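Local coordinates for phytase (Citrobacter braakii, PDB 3ZHC), which belongs, as a phytase, to branch 2 of the histidine phosphatase superfamily and combines a mixed beta sheet with a large set of helices, at residues Arg32-Ser37 against Asp294-Ala299; Asp57-Trp62 against Glu240-Gln245; Leu234-Thr239 against Ser269-Gln274; Leu354-Trp359 against Val369-Val374. The protein carries 2 engineered substitutions. One frame throughout, in Å; residues are numbered along the deposited sequence. Where two conformers were deposited one is given.

The four contacts form two pairs on opposite sides of the chain's centre. Interactions 1 and 4, with centres about 9 Å apart, share the mixed sheet: strands 28-38 and 353-361 are neighbours, with F356 N probably hydrogen-bonded to V34 O (2.8 Å), and I296 CD1 packs on F356 CE1 at 3.7 Å. Interactions 2 and 3, centres about 14 Å apart, both use helix 231-247; there W59 CH2 meets L238 CD2 at 3.7 Å. Between the pairs the centres lie about 27 to 34 Å apart. One connection is E240, salt-bridged to R38 of the family's RHG signature, which begins where strand 28-38 ends. Bound formic acid lies about 4 Å from the W62 side chain.

Interaction 1 (Arg32-Ser37 against Asp294-Ala299); sequences RVVIVS and DMIDTA
R32 NH1 donates to A299 O at 3.0 Å, joining an arginine of an inner strand of the mixed sheet to the last turns of helix 282-301 in a classic alpha/beta packing of helix on sheet. The bond is bent, 140° at the hydrogen, and the donor stands above the carbonyl plane, 41° out of it. The aliphatic chain of R32 is extended from CG to NE, which carries the guanidinium past A299 to the end of the helix, where NH2 finds a second carbonyl, T302 O. Two main-chain oxygens thus hold the buried guanidinium, and the negative pole of the helix end would be expected to suit its positive charge.

Beyond this polar end the contact is apolar. Strand 32-37 and helix 294-299 run nearly antiparallel (167°), and alternate strand residues face the helix. V34 sends its branches to two neighbours: CG2 meets A299 CB at 3.7 Å, while CG1 meets I296 CG1 at 3.9 Å. V36 CG2 touches the tip of the same isoleucine, I296 CD1, at 4.0 Å, the two side chains crossing at about a right angle. Within the helix, T298 N and T298 OG1 reach D294 O from opposite faces of its carbonyl plane, each at 2.9 Å.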
loop_
_atom_site.group_PDB
_atom_site.type_symbol
_atom_site.label_atom_id
_atom_site.label_comp_id
_atom_site.label_asym_id
_atom_site.label_seq_id
_atom_site.Cartn_x
_atom_site.Cartn_y
_atom_site.Cartn_z
ATOM N N ARG B 32 22.810 -21.668 9.178
ATOM C CA ARG B 32 21.830 -21.624 10.285
ATOM C C ARG B 32 20.573 -20.842 9.926
ATOM O O ARG B 32 20.634 -19.900 9.143
ATOM C CB ARG B 32 22.429 -20.965 11.529
ATOM C CG ARG B 32 23.708 -21.541 12.020
ATOM C CD ARG B 32 24.144 -20.872 13.260
ATOM N NE ARG B 32 25.457 -21.336 13.707
ATOM C CZ ARG B 32 26.090 -20.890 14.800
ATOM N NH1 ARG B 32 25.536 -19.953 15.589
ATOM N NH2 ARG B 32 27.293 -21.384 15.116
ATOM N N VAL B 33 19.438 -21.246 10.507
ATOM C CA VAL B 33 18.162 -20.542 10.334
ATOM C C VAL B 33 17.418 -20.419 11.666
ATOM O O VAL B 33 17.412 -21.334 12.473
ATOM C CB VAL B 33 17.231 -21.223 9.258
ATOM C CG1 VAL B 33 15.854 -20.501 9.148
ATOM C CG2 VAL B 33 17.905 -21.258 7.893
ATOM N N VAL B 34 16.813 -19.263 11.883
ATOM C CA VAL B 34 15.903 -19.060 12.994
ATOM C C VAL B 34 14.604 -18.629 12.365
ATOM O O VAL B 34 14.598 -17.736 11.537
ATOM C CB VAL B 34 16.384 -18.014 13.999
ATOM C CG1 VAL B 34 15.349 -17.850 15.145
ATOM C CG2 VAL B 34 17.722 -18.397 14.571
ATOM N N ILE B 35 13.506 -19.288 12.756
ATOM C CA ILE B 35 12.168 -18.951 12.303
ATOM C C ILE B 35 11.359 -18.524 13.500
ATOM O O ILE B 35 11.296 -19.262 14.484
ATOM C CB ILE B 35 11.466 -20.150 11.619
ATOM C CG1 ILE B 35 12.212 -20.566 10.351
ATOM C CG2 ILE B 35 9.984 -19.808 11.274
ATOM C CD1 ILE B 35 11.638 -21.846 9.653
ATOM N N VAL B 36 10.760 -17.325 13.430
ATOM C CA VAL B 36 9.765 -16.891 14.405
ATOM C C VAL B 36 8.437 -16.997 13.650
ATOM O O VAL B 36 8.187 -16.233 12.704
ATOM C CB VAL B 36 9.978 -15.474 14.907
ATOM C CG1 VAL B 36 8.886 -15.108 15.884
ATOM C CG2 VAL B 36 11.316 -15.346 15.569
ATOM N N SER B 37 7.601 -17.947 14.061
ATOM C CA SER B 37 6.313 -18.218 13.401
ATOM C C SER B 37 5.145 -17.830 14.262
ATOM O O SER B 37 5.162 -18.044 15.493
ATOM C CB SER B 37 6.188 -19.702 13.087
ATOM O OG SER B 37 4.956 -20.010 12.424
ATOM N N ASP B 294 17.168 -11.257 21.433
ATOM C CA ASP B 294 18.333 -11.858 22.158
ATOM C C ASP B 294 18.533 -13.322 21.799
ATOM O O ASP B 294 19.670 -13.760 21.604
ATOM C CB ASP B 294 18.183 -11.723 23.684
ATOM C CG ASP B 294 18.360 -10.280 24.187
ATOM O OD1 ASP B 294 18.809 -9.368 23.422
ATOM O OD2 ASP B 294 18.048 -10.058 25.379
ATOM N N MET B 295 17.418 -14.073 21.723
ATOM C CA MET B 295 17.415 -15.492 21.296
ATOM C C MET B 295 17.906 -15.621 19.864
ATOM O O MET B 295 18.784 -16.428 19.586
ATOM C CB MET B 295 15.999 -16.093 21.420
ATOM C CG MET B 295 15.869 -17.628 21.110
ATOM S SD MET B 295 16.807 -18.695 22.251
ATOM C CE MET B 295 15.870 -18.465 23.758
ATOM N N ILE B 296 17.332 -14.817 18.956
ATOM C CA ILE B 296 17.721 -14.823 17.524
ATOM C C ILE B 296 19.211 -14.539 17.364
ATOM O O ILE B 296 19.902 -15.215 16.583
ATOM C CB ILE B 296 16.916 -13.779 16.707
ATOM C CG1 ILE B 296 15.445 -14.177 16.580
ATOM C CG2 ILE B 296 17.506 -13.601 15.295
ATOM C CD1 ILE B 296 14.527 -12.997 16.306
ATOM N N ASP B 297 19.695 -13.535 18.118
ATOM C CA ASP B 297 21.081 -13.097 18.060
ATOM C C ASP B 297 22.031 -14.213 18.559
ATOM O O ASP B 297 22.970 -14.597 17.846
ATOM C CB ASP B 297 21.255 -11.796 18.867
ATOM C CG ASP B 297 22.584 -11.132 18.643
ATOM O OD1 ASP B 297 23.225 -11.341 17.585
ATOM O OD2 ASP B 297 22.995 -10.380 19.539
ATOM N N THR B 298 21.765 -14.721 19.771
ATOM C CA THR B 298 22.515 -15.847 20.352
ATOM C C THR B 298 22.565 -17.060 19.402
ATOM O O THR B 298 23.636 -17.632 19.177
ATOM C CB THR B 298 21.903 -16.320 21.694
ATOM O OG1 THR B 298 21.895 -15.238 22.635
ATOM C CG2 THR B 298 22.692 -17.494 22.276
ATOM N N ALA B 299 21.403 -17.426 18.850
ATOM C CA ALA B 299 21.292 -18.599 17.961
ATOM C C ALA B 299 22.108 -18.463 16.671
ATOM O O ALA B 299 22.638 -19.444 16.178
ATOM C CB ALA B 299 19.821 -18.893 17.636
#

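Interaction 2 (Asp57-Trp62 against Glu240-Gln245); sequences DQWPQW and EIFLLQ
The W59 and F242 rings lie nearly parallel, planes 15° apart, yet slid so far that they barely overlap: the six-membered ring of W59 and the F242 ring have centroids 5.6 Å apart. Their nearest atoms are W59 CZ3 and F242 CE1, 3.4 Å apart. I241 CG2 approaches the same W59 CZ3, and the amide nitrogen of Q245 comes to the edge of the indole near its plane. W62 is used edge-on as well, its CH2 lying 3.5 Å from L244 O and its CZ2 next to Q245 N, so this indole abuts the helix backbone with its benzo rim.

A single water illustrates how a loop can be tied to a helix without a direct bond. It accepts from W62 NE1 (2.9 Å) and from Q245 NE2 (3.1 Å) while donating to P60 O (2.9 Å). Q245 gets there because its CG is anti to the carbonyl carbon (chi1 -72°) and the chain beyond is extended, laying NE2 against CG and CD of P60; its OE1 is taken by A254 N. W59 NE1 is likewise satisfied, by M51 O.

The loop between helices 49-53 and 71-90 thereby packs against helix 231-247 through W59, P60 and W62, with helix 182-192 packing on W59 and F242 through L192, and W255 meeting W59 edge-to-face.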
loop_
_atom_site.group_PDB
_atom_site.type_symbol
_atom_site.label_atom_id
_atom_site.label_comp_id
_atom_site.label_asym_id
_atom_site.label_seq_id
_atom_site.Cartn_x
_atom_site.Cartn_y
_atom_site.Cartn_z
ATOM N N ASP B 57 -27.034 -10.400 11.791
ATOM C CA ASP B 57 -26.797 -11.817 11.487
ATOM C C ASP B 57 -26.151 -12.535 12.665
ATOM O O ASP B 57 -25.774 -11.910 13.641
ATOM C CB ASP B 57 -25.972 -11.911 10.220
ATOM C CG ASP B 57 -26.691 -11.269 9.038
ATOM O OD1 ASP B 57 -27.703 -11.832 8.599
ATOM O OD2 ASP B 57 -26.264 -10.207 8.564
ATOM N N GLN B 58 -26.051 -13.858 12.551
ATOM C CA GLN B 58 -25.452 -14.737 13.569
ATOM C C GLN B 58 -24.077 -15.170 13.125
ATOM O O GLN B 58 -23.863 -15.445 11.941
ATOM C CB GLN B 58 -26.302 -15.998 13.818
ATOM C CG GLN B 58 -27.548 -15.784 14.647
ATOM C CD GLN B 58 -28.652 -15.069 13.892
ATOM O OE1 GLN B 58 -29.065 -15.504 12.798
ATOM N NE2 GLN B 58 -29.148 -13.965 14.469
ATOM N N TRP B 59 -23.144 -15.249 14.075
ATOM C CA TRP B 59 -21.771 -15.668 13.775
ATOM C C TRP B 59 -21.655 -17.196 13.635
ATOM O O TRP B 59 -22.245 -17.921 14.437
ATOM C CB TRP B 59 -20.813 -15.180 14.864
ATOM C CG TRP B 59 -20.655 -13.695 14.849
ATOM C CD1 TRP B 59 -21.403 -12.771 15.535
ATOM C CD2 TRP B 59 -19.698 -12.968 14.112
ATOM N NE1 TRP B 59 -20.954 -11.502 15.263
ATOM C CE2 TRP B 59 -19.909 -11.588 14.390
ATOM C CE3 TRP B 59 -18.664 -13.333 13.232
ATOM C CZ2 TRP B 59 -19.127 -10.585 13.819
ATOM C CZ3 TRP B 59 -17.883 -12.321 12.658
ATOM C CH2 TRP B 59 -18.119 -10.970 12.955
ATOM N N PRO B 60 -20.896 -17.690 12.608
ATOM C CA PRO B 60 -20.613 -19.120 12.515
ATOM C C PRO B 60 -19.839 -19.594 13.739
ATOM O O PRO B 60 -18.972 -18.860 14.237
ATOM C CB PRO B 60 -19.713 -19.243 11.256
ATOM C CG PRO B 60 -19.830 -18.007 10.552
ATOM C CD PRO B 60 -20.311 -16.946 11.476
ATOM N N GLN B 61 -20.145 -20.796 14.208
ATOM C CA GLN B 61 -19.501 -21.352 15.390
ATOM C C GLN B 61 -18.312 -22.185 14.991
ATOM O O GLN B 61 -18.260 -22.710 13.886
ATOM C CB GLN B 61 -20.494 -22.206 16.204
ATOM C CG GLN B 61 -21.748 -21.465 16.647
ATOM C CD GLN B 61 -21.445 -20.246 17.461
ATOM O OE1 GLN B 61 -20.834 -20.336 18.511
ATOM N NE2 GLN B 61 -21.874 -19.075 16.973
ATOM N N TRP B 62 -17.359 -22.297 15.912
ATOM C CA TRP B 62 -16.136 -23.072 15.724
ATOM C C TRP B 62 -16.164 -24.210 16.728
ATOM O O TRP B 62 -16.453 -23.968 17.890
ATOM C CB TRP B 62 -14.936 -22.170 15.958
ATOM C CG TRP B 62 -14.768 -21.070 14.936
ATOM C CD1 TRP B 62 -15.604 -19.993 14.721
ATOM C CD2 TRP B 62 -13.690 -20.933 13.992
ATOM N NE1 TRP B 62 -15.111 -19.208 13.702
ATOM C CE2 TRP B 62 -13.941 -19.757 13.234
ATOM C CE3 TRP B 62 -12.540 -21.695 13.709
ATOM C CZ2 TRP B 62 -13.074 -19.320 12.212
ATOM C CZ3 TRP B 62 -11.673 -21.264 12.694
ATOM C CH2 TRP B 62 -11.945 -20.089 11.958
ATOM N N GLU B 240 -10.120 -9.876 11.425
ATOM C CA GLU B 240 -9.272 -11.063 11.599
ATOM C C GLU B 240 -10.141 -12.321 11.610
ATOM O O GLU B 240 -9.753 -13.345 11.035
ATOM C CB GLU B 240 -8.429 -10.959 12.872
ATOM C CG GLU B 240 -7.545 -12.177 13.199
ATOM C CD GLU B 240 -6.401 -12.457 12.183
ATOM O OE1 GLU B 240 -6.138 -11.629 11.266
ATOM O OE2 GLU B 240 -5.762 -13.524 12.334
ATOM N N ILE B 241 -11.314 -12.242 12.261
ATOM C CA ILE B 241 -12.248 -13.385 12.298
ATOM C C ILE B 241 -12.659 -13.749 10.854
ATOM O O ILE B 241 -12.659 -14.926 10.495
ATOM C CB ILE B 241 -13.476 -13.148 13.217
ATOM C CG1 ILE B 241 -13.032 -13.073 14.677
ATOM C CG2 ILE B 241 -14.506 -14.273 13.062
ATOM C CD1 ILE B 241 -14.118 -12.668 15.660
ATOM N N PHE B 242 -12.971 -12.754 10.035
ATOM C CA PHE B 242 -13.323 -13.043 8.624
ATOM C C PHE B 242 -12.175 -13.749 7.893
ATOM O O PHE B 242 -12.421 -14.716 7.172
ATOM C CB PHE B 242 -13.762 -11.801 7.857
ATOM C CG PHE B 242 -14.978 -11.099 8.440
ATOM C CD1 PHE B 242 -16.064 -11.818 8.967
ATOM C CD2 PHE B 242 -15.047 -9.693 8.431
ATOM C CE1 PHE B 242 -17.187 -11.149 9.492
ATOM C CE2 PHE B 242 -16.167 -9.018 8.954
ATOM C CZ PHE B 242 -17.231 -9.743 9.484
ATOM N N LEU B 243 -10.938 -13.269 8.093
ATOM C CA LEU B 243 -9.742 -13.905 7.509
ATOM C C LEU B 243 -9.616 -15.338 7.974
ATOM O O LEU B 243 -9.380 -16.229 7.168
ATOM C CB LEU B 243 -8.458 -13.163 7.885
ATOM C CG LEU B 243 -7.184 -13.659 7.161
ATOM C CD1 LEU B 243 -6.818 -12.716 6.012
ATOM C CD2 LEU B 243 -6.015 -13.823 8.131
ATOM N N LEU B 244 -9.768 -15.546 9.292
ATOM C CA LEU B 244 -9.717 -16.905 9.893
ATOM C C LEU B 244 -10.796 -17.838 9.309
ATOM O O LEU B 244 -10.504 -18.997 8.984
ATOM C CB LEU B 244 -9.819 -16.831 11.409
ATOM C CG LEU B 244 -8.569 -16.216 12.096
ATOM C CD1 LEU B 244 -8.886 -15.781 13.552
ATOM C CD2 LEU B 244 -7.369 -17.157 12.051
ATOM N N GLN B 245 -12.031 -17.326 9.167
ATOM C CA GLN B 245 -13.131 -18.107 8.543
ATOM C C GLN B 245 -12.726 -18.624 7.145
ATOM O O GLN B 245 -12.891 -19.828 6.833
ATOM C CB GLN B 245 -14.404 -17.274 8.417
ATOM C CG GLN B 245 -15.105 -16.995 9.685
ATOM C CD GLN B 245 -16.264 -16.017 9.514
ATOM O OE1 GLN B 245 -16.529 -15.520 8.404
ATOM N NE2 GLN B 245 -16.962 -15.736 10.609
HETATM O O HOH W 1 -16.961 -16.981 13.407
#

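Interaction 3 (Leu234-Thr239 against Ser269-Gln274)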
loop_
_atom_site.group_PDB
_atom_site.type_symbol
_atom_site.label_atom_id
_atom_site.label_comp_id
_atom_site.label_asym_id
_atom_site.label_seq_id
_atom_site.Cartn_x
_atom_site.Cartn_y
_atom_site.Cartn_z
ATOM N N LEU B 234 -12.394 -3.504 18.172
ATOM C CA LEU B 234 -13.457 -4.378 17.662
ATOM C C LEU B 234 -13.197 -4.752 16.199
ATOM O O LEU B 234 -13.174 -5.932 15.852
ATOM C CB LEU B 234 -14.849 -3.715 17.806
ATOM C CG LEU B 234 -16.093 -4.521 17.331
ATOM C CD1 LEU B 234 -16.199 -5.831 18.078
ATOM C CD2 LEU B 234 -17.405 -3.689 17.457
ATOM N N SER B 235 -12.995 -3.734 15.359
ATOM C CA SER B 235 -12.730 -3.933 13.913
ATOM C C SER B 235 -11.517 -4.811 13.642
ATOM O O SER B 235 -11.539 -5.612 12.719
ATOM C CB SER B 235 -12.562 -2.601 13.236
ATOM O OG SER B 235 -13.783 -1.866 13.337
ATOM N N SER B 236 -10.462 -4.646 14.462
ATOM C CA SER B 236 -9.262 -5.470 14.383
ATOM C C SER B 236 -9.616 -6.930 14.633
ATOM O O SER B 236 -9.141 -7.831 13.917
ATOM C CB SER B 236 -8.209 -4.992 15.393
ATOM O OG SER B 236 -6.982 -5.688 15.245
ATOM N N THR B 237 -10.452 -7.166 15.645
ATOM C CA THR B 237 -10.909 -8.515 15.975
ATOM C C THR B 237 -11.798 -9.093 14.854
ATOM O O THR B 237 -11.549 -10.196 14.377
ATOM C CB THR B 237 -11.666 -8.531 17.342
ATOM O OG1 THR B 237 -10.758 -8.135 18.394
ATOM C CG2 THR B 237 -12.253 -9.902 17.645
ATOM N N LEU B 238 -12.812 -8.333 14.439
ATOM C CA LEU B 238 -13.802 -8.821 13.435
ATOM C C LEU B 238 -13.214 -9.144 12.087
ATOM O O LEU B 238 -13.516 -10.209 11.527
ATOM C CB LEU B 238 -14.956 -7.828 13.262
ATOM C CG LEU B 238 -15.806 -7.534 14.504
ATOM C CD1 LEU B 238 -17.049 -6.743 14.089
ATOM C CD2 LEU B 238 -16.213 -8.800 15.276
ATOM N N THR B 239 -12.379 -8.235 11.557
ATOM C CA THR B 239 -11.746 -8.448 10.250
ATOM C C THR B 239 -10.786 -9.661 10.285
ATOM O O THR B 239 -10.663 -10.392 9.290
ATOM C CB THR B 239 -11.038 -7.176 9.741
ATOM O OG1 THR B 239 -10.109 -6.722 10.715
ATOM C CG2 THR B 239 -12.064 -6.058 9.475
ATOM N N SER B 269 -7.001 -3.774 6.547
ATOM C CA SER B 269 -6.240 -2.534 6.801
ATOM C C SER B 269 -6.484 -2.044 8.236
ATOM O O SER B 269 -5.606 -1.451 8.843
ATOM C CB SER B 269 -6.604 -1.433 5.806
ATOM O OG SER B 269 -6.102 -1.739 4.526
ATOM N N LEU B 270 -7.696 -2.309 8.754
ATOM C CA LEU B 270 -8.066 -1.925 10.117
ATOM C C LEU B 270 -7.278 -2.734 11.144
ATOM O O LEU B 270 -6.722 -2.166 12.087
ATOM C CB LEU B 270 -9.589 -2.070 10.325
ATOM C CG LEU B 270 -10.437 -1.145 9.413
ATOM C CD1 LEU B 270 -11.959 -1.422 9.533
ATOM C CD2 LEU B 270 -10.116 0.320 9.707
ATOM N N HIS B 271 -7.235 -4.054 10.932
ATOM C CA HIS B 271 -6.467 -4.993 11.757
ATOM C C HIS B 271 -4.963 -4.672 11.719
ATOM O O HIS B 271 -4.313 -4.577 12.781
ATOM C CB HIS B 271 -6.740 -6.454 11.298
ATOM C CG HIS B 271 -5.823 -7.470 11.898
ATOM N ND1 HIS B 271 -6.055 -8.052 13.120
ATOM C CD2 HIS B 271 -4.672 -8.010 11.438
ATOM C CE1 HIS B 271 -5.085 -8.904 13.392
ATOM N NE2 HIS B 271 -4.231 -8.897 12.387
ATOM N N ASN B 272 -4.433 -4.511 10.502
ATOM C CA ASN B 272 -3.009 -4.199 10.287
ATOM C C ASN B 272 -2.614 -2.868 10.890
ATOM O O ASN B 272 -1.546 -2.763 11.436
ATOM C CB ASN B 272 -2.649 -4.223 8.792
ATOM C CG ASN B 272 -2.676 -5.626 8.198
ATOM O OD1 ASN B 272 -2.277 -6.606 8.835
ATOM N ND2 ASN B 272 -3.139 -5.723 6.964
ATOM N N ALA B 273 -3.498 -1.860 10.778
ATOM C CA ALA B 273 -3.273 -0.535 11.373
ATOM C C ALA B 273 -3.338 -0.556 12.890
ATOM O O ALA B 273 -2.602 0.172 13.531
ATOM C CB ALA B 273 -4.266 0.510 10.801
ATOM N N GLN B 274 -4.218 -1.386 13.479
ATOM C CA GLN B 274 -4.294 -1.436 14.955
ATOM C C GLN B 274 -3.022 -2.118 15.502
ATOM O O GLN B 274 -2.461 -1.653 16.510
ATOM C CB GLN B 274 -5.560 -2.099 15.476
ATOM C CG GLN B 274 -6.045 -1.403 16.758
ATOM C CD GLN B 274 -6.439 -2.358 17.810
ATOM O OE1 GLN B 274 -6.927 -1.969 18.874
ATOM N NE2 GLN B 274 -6.223 -3.638 17.546
#
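H271 ND1 donates to S236 O over 3.2 Å, a side chain of one helix bonding to a main-chain carbonyl of another. The bond is moderately bent (146°), with the donor above the carbonyl plane rather than on a lone pair. A weak second bond runs from H271 ND1 to S236 OG at 3.3 Å. The imidazole reaches this place with CG anti to the backbone N (chi1 169°), and the serine hydroxyl comes alongside in the same way, OG anti to its own N.

The other hydroxyls turn back on their own helix. T239 OG1 bonds to S235 O at 2.7 Å, and that oxygen also takes T239 N, so one carbonyl serves two donors; the hydroxyl meanwhile lies 3.4 Å from H271 CB. S235 OG is satisfied by A231 O, leaving S235 CB to pack on L270 CD1 at 3.9 Å. With a serine at the crossing the backbones come very near: S236 CA and H271 CA are 3.9 Å apart, with the segment axes 7.8 Å apart at a crossing angle of -125°.

Helices 231-247 and 260-280 thus cross within the helical part of the chain. F185 and L188 of helix 182-192 close over S235, F185 also reaches L270, and N272 bonds from the far side of helix 260-280 to the main chain of P345 and N347.

Interaction 4 (Leu354-Trp359 against Val369-Val374)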
loop_
_atom_site.group_PDB
_atom_site.type_symbol
_atom_site.label_atom_id
_atom_site.label_comp_id
_atom_site.label_asym_id
_atom_site.label_seq_id
_atom_site.Cartn_x
_atom_site.Cartn_y
_atom_site.Cartn_z
ATOM N N LEU B 354 8.757 -15.276 9.993
ATOM C CA LEU B 354 9.815 -14.317 9.832
ATOM C C LEU B 354 11.061 -15.214 9.905
ATOM O O LEU B 354 11.310 -15.866 10.926
ATOM C CB LEU B 354 9.746 -13.273 10.915
ATOM C CG LEU B 354 10.597 -12.008 10.823
ATOM C CD1 LEU B 354 10.493 -11.307 9.447
ATOM C CD2 LEU B 354 10.213 -11.035 11.954
ATOM N N VAL B 355 11.824 -15.262 8.810
ATOM C CA VAL B 355 12.956 -16.198 8.669
ATOM C C VAL B 355 14.288 -15.448 8.656
ATOM O O VAL B 355 14.496 -14.592 7.815
ATOM C CB VAL B 355 12.801 -17.049 7.373
ATOM C CG1 VAL B 355 13.948 -18.024 7.216
ATOM C CG2 VAL B 355 11.474 -17.795 7.389
ATOM N N PHE B 356 15.166 -15.789 9.600
ATOM C CA PHE B 356 16.503 -15.220 9.716
ATOM C C PHE B 356 17.486 -16.314 9.287
ATOM O O PHE B 356 17.624 -17.322 9.978
ATOM C CB PHE B 356 16.777 -14.764 11.147
ATOM C CG PHE B 356 15.810 -13.719 11.650
ATOM C CD1 PHE B 356 14.591 -14.096 12.241
ATOM C CD2 PHE B 356 16.106 -12.361 11.541
ATOM C CE1 PHE B 356 13.674 -13.112 12.718
ATOM C CE2 PHE B 356 15.202 -11.378 12.014
ATOM C CZ PHE B 356 13.985 -11.764 12.599
ATOM N N GLU B 357 18.151 -16.103 8.145
ATOM C CA GLU B 357 19.086 -17.063 7.546
ATOM C C GLU B 357 20.527 -16.595 7.671
ATOM O O GLU B 357 20.820 -15.477 7.332
ATOM C CB GLU B 357 18.769 -17.231 6.065
ATOM C CG GLU B 357 17.437 -17.906 5.762
ATOM C CD GLU B 357 17.001 -17.742 4.313
ATOM O OE1 GLU B 357 17.807 -17.290 3.470
ATOM O OE2 GLU B 357 15.837 -18.065 4.011
ATOM N N LYS B 358 21.412 -17.475 8.165
ATOM C CA LYS B 358 22.859 -17.206 8.248
ATOM C C LYS B 358 23.543 -17.880 7.054
ATOM O O LYS B 358 23.579 -19.115 6.969
ATOM C CB LYS B 358 23.454 -17.711 9.550
ATOM C CG LYS B 358 24.941 -17.338 9.759
ATOM C CD LYS B 358 25.409 -17.824 11.094
ATOM C CE LYS B 358 26.850 -17.567 11.315
ATOM N NZ LYS B 358 27.336 -18.255 12.571
ATOM N N TRP B 359 24.073 -17.052 6.143
ATOM C CA TRP B 359 24.802 -17.500 4.964
ATOM C C TRP B 359 26.305 -17.241 5.138
ATOM O O TRP B 359 26.698 -16.166 5.628
ATOM C CB TRP B 359 24.306 -16.762 3.726
ATOM C CG TRP B 359 22.936 -17.098 3.338
ATOM C CD1 TRP B 359 21.786 -16.521 3.796
ATOM C CD2 TRP B 359 22.542 -18.099 2.401
ATOM N NE1 TRP B 359 20.693 -17.104 3.199
ATOM C CE2 TRP B 359 21.126 -18.076 2.334
ATOM C CE3 TRP B 359 23.248 -19.020 1.602
ATOM C CZ2 TRP B 359 20.393 -18.944 1.498
ATOM C CZ3 TRP B 359 22.516 -19.891 0.759
ATOM C CH2 TRP B 359 21.106 -19.842 0.720
ATOM N N VAL B 369 23.558 -12.274 7.055
ATOM C CA VAL B 369 22.196 -12.564 7.510
ATOM C C VAL B 369 21.163 -12.063 6.516
ATOM O O VAL B 369 21.154 -10.874 6.202
ATOM C CB VAL B 369 21.892 -11.908 8.894
ATOM C CG1 VAL B 369 20.464 -12.239 9.351
ATOM C CG2 VAL B 369 22.886 -12.350 9.928
ATOM N N GLN B 370 20.302 -12.972 6.022
ATOM C CA GLN B 370 19.178 -12.611 5.142
ATOM C C GLN B 370 17.878 -12.790 5.904
ATOM O O GLN B 370 17.714 -13.786 6.624
ATOM C CB GLN B 370 19.144 -13.462 3.867
ATOM C CG GLN B 370 18.240 -12.833 2.785
ATOM C CD GLN B 370 18.287 -13.561 1.492
ATOM O OE1 GLN B 370 18.043 -14.766 1.440
ATOM N NE2 GLN B 370 18.598 -12.837 0.408
ATOM N N VAL B 371 16.959 -11.828 5.741
ATOM C CA VAL B 371 15.674 -11.830 6.424
ATOM C C VAL B 371 14.554 -11.949 5.391
ATOM O O VAL B 371 14.527 -11.200 4.413
ATOM C CB VAL B 371 15.453 -10.553 7.270
ATOM C CG1 VAL B 371 14.157 -10.682 8.111
ATOM C CG2 VAL B 371 16.633 -10.289 8.165
ATOM N N SER B 372 13.636 -12.893 5.622
ATOM C CA SER B 372 12.505 -13.137 4.729
ATOM C C SER B 372 11.221 -13.321 5.499
ATOM O O SER B 372 11.242 -13.587 6.701
ATOM C CB SER B 372 12.756 -14.402 3.907
ATOM O OG SER B 372 13.906 -14.265 3.116
ATOM N N PHE B 373 10.096 -13.170 4.800
ATOM C CA PHE B 373 8.796 -13.523 5.367
ATOM C C PHE B 373 8.188 -14.621 4.502
ATOM O O PHE B 373 7.869 -14.380 3.353
ATOM C CB PHE B 373 7.833 -12.335 5.518
ATOM C CG PHE B 373 6.733 -12.612 6.525
ATOM C CD1 PHE B 373 5.585 -13.286 6.155
ATOM C CD2 PHE B 373 6.880 -12.219 7.870
ATOM C CE1 PHE B 373 4.578 -13.556 7.107
ATOM C CE2 PHE B 373 5.882 -12.489 8.814
ATOM C CZ PHE B 373 4.738 -13.152 8.434
ATOM N N VAL B 374 8.047 -15.827 5.080
ATOM C CA VAL B 374 7.459 -16.999 4.391
ATOM C C VAL B 374 6.024 -17.209 4.907
ATOM O O VAL B 374 5.789 -17.244 6.122
ATOM C CB VAL B 374 8.320 -18.260 4.586
ATOM C CG1 VAL B 374 7.672 -19.468 3.949
ATOM C CG2 VAL B 374 9.703 -18.032 4.003
#
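V355 and S372 form an antiparallel hydrogen-bonded pair: V355 N donates to S372 O at 2.8 Å, almost straight at 178°, and S372 N returns the bond to V355 O. E357 and Q370 repeat the pattern two residues on. Between these pairs the alpha carbons add contacts of their own, V371 CA lying 3.3 Å from V355 O.

On one face of the sheet the packing is close and apolar. L354 CD1 rests 3.9 Å from V371 CG1 and lies 4.0 Å from F373 CD2, at the edge of that ring. F356 and V371 stand side by side, pointing the same way; helix 325-335 packs here, with L328 and L331 on L354 and L335 on F356, while L398 and L400 meet V371.

The opposite face is more polar toward one end, where W359 and Q370 are partly exposed. There W359 NE1 donates to E357 OE1 at 2.9 Å, the oxygen lying in the indole plane and being met on its anti side. The other oxygen, E357 OE2, is salt-bridged to K395. Further along, V355 CG2 and V374 CG2 make an apolar contact at 3.8 Å, next to S372.

The alternation is that of an antiparallel ladder, and the short connection between strands 353-361 and 366-375 makes it a beta hairpin within the mixed sheet.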